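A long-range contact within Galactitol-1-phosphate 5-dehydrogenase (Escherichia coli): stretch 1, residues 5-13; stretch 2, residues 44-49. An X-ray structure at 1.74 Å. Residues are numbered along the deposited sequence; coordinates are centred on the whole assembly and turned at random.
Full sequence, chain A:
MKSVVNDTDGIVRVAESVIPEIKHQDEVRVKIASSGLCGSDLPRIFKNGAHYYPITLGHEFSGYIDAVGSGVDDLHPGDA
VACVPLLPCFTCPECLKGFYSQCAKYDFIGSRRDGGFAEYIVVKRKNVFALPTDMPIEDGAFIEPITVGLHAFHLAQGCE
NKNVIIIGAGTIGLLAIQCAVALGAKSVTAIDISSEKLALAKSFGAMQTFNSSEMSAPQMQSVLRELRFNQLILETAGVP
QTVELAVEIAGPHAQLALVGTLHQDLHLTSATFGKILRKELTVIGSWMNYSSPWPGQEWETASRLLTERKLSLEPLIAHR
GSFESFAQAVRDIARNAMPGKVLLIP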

# COMPACT_ATOMS: atom_id res chain seq x y z
N VAL A 5 -10.44 30.37 -20.81
CA VAL A 5 -10.82 30.60 -19.42
C VAL A 5 -12.06 29.78 -19.07
O VAL A 5 -13.09 29.86 -19.74
CB VAL A 5 -11.09 32.09 -19.16
CG1 VAL A 5 -11.44 32.31 -17.70
CG2 VAL A 5 -9.87 32.92 -19.54
N ASN A 6 -11.95 28.99 -18.01
CA ASN A 6 -13.08 28.21 -17.52
C ASN A 6 -13.74 28.89 -16.34
O ASN A 6 -13.06 29.37 -15.43
CB ASN A 6 -12.63 26.81 -17.11
CG ASN A 6 -11.87 26.12 -18.20
OD1 ASN A 6 -12.46 25.54 -19.12
ND2 ASN A 6 -10.55 26.17 -18.13
N ASP A 7 -15.07 28.94 -16.35
CA ASP A 7 -15.79 29.48 -15.21
C ASP A 7 -16.68 28.42 -14.58
O ASP A 7 -16.79 27.31 -15.09
CB ASP A 7 -16.63 30.69 -15.63
CG ASP A 7 -16.67 31.75 -14.55
OD1 ASP A 7 -17.24 31.48 -13.47
OD2 ASP A 7 -16.11 32.85 -14.77
N THR A 8 -17.30 28.78 -13.46
CA THR A 8 -18.17 27.89 -12.71
C THR A 8 -19.22 27.24 -13.61
O THR A 8 -19.72 27.87 -14.54
CB THR A 8 -18.87 28.64 -11.56
OG1 THR A 8 -17.88 29.25 -10.71
CG2 THR A 8 -19.74 27.71 -10.73
N ASP A 9 -19.51 25.97 -13.34
CA ASP A 9 -20.57 25.22 -14.01
C ASP A 9 -20.31 24.95 -15.49
O ASP A 9 -21.23 24.92 -16.30
CB ASP A 9 -21.92 25.94 -13.85
CG ASP A 9 -22.38 25.98 -12.41
OD1 ASP A 9 -22.30 24.94 -11.73
OD2 ASP A 9 -22.84 27.05 -11.96
N GLY A 10 -19.04 24.78 -15.84
CA GLY A 10 -18.67 24.25 -17.14
C GLY A 10 -18.71 25.21 -18.31
O GLY A 10 -18.82 24.77 -19.45
N ILE A 11 -18.62 26.50 -18.05
CA ILE A 11 -18.59 27.46 -19.15
C ILE A 11 -17.14 27.68 -19.60
O ILE A 11 -16.26 27.97 -18.78
CB ILE A 11 -19.26 28.80 -18.78
CG1 ILE A 11 -20.77 28.72 -18.99
CG2 ILE A 11 -18.73 29.92 -19.65
CD1 ILE A 11 -21.50 27.84 -17.99
N VAL A 12 -16.91 27.50 -20.89
CA VAL A 12 -15.59 27.71 -21.48
C VAL A 12 -15.60 28.92 -22.40
O VAL A 12 -16.43 29.03 -23.30
CB VAL A 12 -15.12 26.46 -22.27
CG1 VAL A 12 -13.84 26.77 -23.04
CG2 VAL A 12 -14.91 25.28 -21.33
N ARG A 13 -14.67 29.84 -22.16
CA ARG A 13 -14.58 31.06 -22.95
C ARG A 13 -13.18 31.26 -23.49
O ARG A 13 -12.21 30.84 -22.87
CB ARG A 13 -14.99 32.28 -22.10
CG ARG A 13 -16.46 32.30 -21.69
CD ARG A 13 -16.83 33.59 -20.95
NE ARG A 13 -16.20 33.67 -19.63
CZ ARG A 13 -15.10 34.37 -19.37
NH1 ARG A 13 -14.50 35.06 -20.33
NH2 ARG A 13 -14.60 34.39 -18.14
N ARG A 44 -12.06 19.88 -13.18
CA ARG A 44 -11.86 21.31 -12.95
C ARG A 44 -12.79 22.13 -13.82
O ARG A 44 -13.26 23.20 -13.42
CB ARG A 44 -10.41 21.72 -13.22
CG ARG A 44 -9.40 21.04 -12.31
CD ARG A 44 -7.96 21.55 -12.56
NE ARG A 44 -7.01 20.82 -11.73
CZ ARG A 44 -6.14 19.92 -12.18
NH1 ARG A 44 -6.08 19.64 -13.48
NH2 ARG A 44 -5.33 19.30 -11.34
N ILE A 45 -13.07 21.62 -15.02
CA ILE A 45 -13.89 22.34 -15.98
C ILE A 45 -15.37 22.12 -15.71
O ILE A 45 -16.16 23.07 -15.69
CB ILE A 45 -13.56 21.89 -17.42
CG1 ILE A 45 -12.08 22.16 -17.73
CG2 ILE A 45 -14.44 22.62 -18.42
CD1 ILE A 45 -11.59 21.50 -19.00
N PHE A 46 -15.75 20.87 -15.49
CA PHE A 46 -17.17 20.54 -15.48
C PHE A 46 -17.76 20.26 -14.10
O PHE A 46 -18.98 20.35 -13.93
CB PHE A 46 -17.40 19.33 -16.39
CG PHE A 46 -17.09 19.61 -17.83
CD1 PHE A 46 -18.02 20.24 -18.64
CD2 PHE A 46 -15.86 19.26 -18.36
CE1 PHE A 46 -17.73 20.50 -19.97
CE2 PHE A 46 -15.57 19.53 -19.69
CZ PHE A 46 -16.51 20.15 -20.49
N LYS A 47 -16.91 19.92 -13.13
CA LYS A 47 -17.42 19.48 -11.82
C LYS A 47 -17.08 20.46 -10.70
O LYS A 47 -17.00 20.06 -9.54
CB LYS A 47 -16.87 18.10 -11.44
CG LYS A 47 -17.26 16.94 -12.35
CD LYS A 47 -18.39 17.30 -13.32
CE LYS A 47 -19.74 16.73 -12.98
NZ LYS A 47 -20.76 17.37 -13.87
N ASN A 48 -16.90 21.72 -11.07
CA ASN A 48 -16.50 22.76 -10.13
C ASN A 48 -15.36 22.31 -9.22
O ASN A 48 -15.37 22.57 -8.02
CB ASN A 48 -17.71 23.22 -9.30
CG ASN A 48 -18.72 23.98 -10.13
OD1 ASN A 48 -18.37 24.59 -11.15
ND2 ASN A 48 -19.98 23.96 -9.71
N GLY A 49 -14.38 21.62 -9.81
CA GLY A 49 -13.29 21.04 -9.06
C GLY A 49 -12.00 21.85 -9.08
O GLY A 49 -10.97 21.40 -8.58
O HOH W 1 -15.51 25.40 -16.81

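Stretch 1 is a tight hairpin. Its two strands are tied by backbone hydrogen bonds, from Val5 N to Arg13 O at 2.8 Å, from Arg13 N to Val5 O at 2.9 Å and from Asp7 N to Ile11 O at 2.9 Å. The connection between the strands, around Asp9 and Gly10, packs against the end of the helix in stretch 2 and the loop that follows it.

The main polar link is made by the side-chain amide of Asn48. Its OD1 accepts a hydrogen bond from Asp9 N at 2.8 Å, with an angle of 166°. Its ND2 donates to Asp9 OD1 at 3.2 Å, with an angle of 162°. One amide group thus meets a single residue twice, with OD1 and one N-H of ND2 used; the other N-H has no partner in these stretches. The CA-to-CB bond of Asp9 points away from stretch 2, but the m rotamer brings the carboxylate back within reach. Thr8 CG2 also lies 3.4 Å from Asn48 OD1, a packing contact beside the first bond.

The O of water 1 lies 2.7 Å from Ile45 O, near the end of the helix, and 2.9 Å from Asp7 O, in good geometry to donate to either. It sits between the stretches, but has more acceptors in reach than protons, so both bonds need not exist at once. Ile45 O also receives a CA-H...O contact from Gly10 CA at 3.1 Å, with an angle at H of 143°. Gly10 N is 3.4 Å from Ile45 O, but the angle is poor and this is not a hydrogen bond. Gly10 N instead makes a weak bond to Asp7 O at 3.5 Å, within stretch 1.

Gly10 has a positive phi of 79°, which by itself favours glycine. The site is also close: an ideal CB would lie 3.4 Å from Phe46 CD1, which is tight. The Phe46 ring meets Gly10 obliquely, with CD1 4.3 Å from Gly10 CA.

Beside this polar region, Ile45 covers the strands. Its CG2 packs on Val12 CG2 at 4.0 Å and lies 3.6 Å from Asn6 OD1. Both Asn6 and Val12 point their CA-to-CB bonds toward stretch 2, and both are buried.

Asp7 points its CA-to-CB bond away, and its carboxylate serves stretch 1 itself. OD1 accepts from Thr8 N at 2.7 Å, and OD2 forms a long salt bridge with Arg13 NH2 at 4.0 Å.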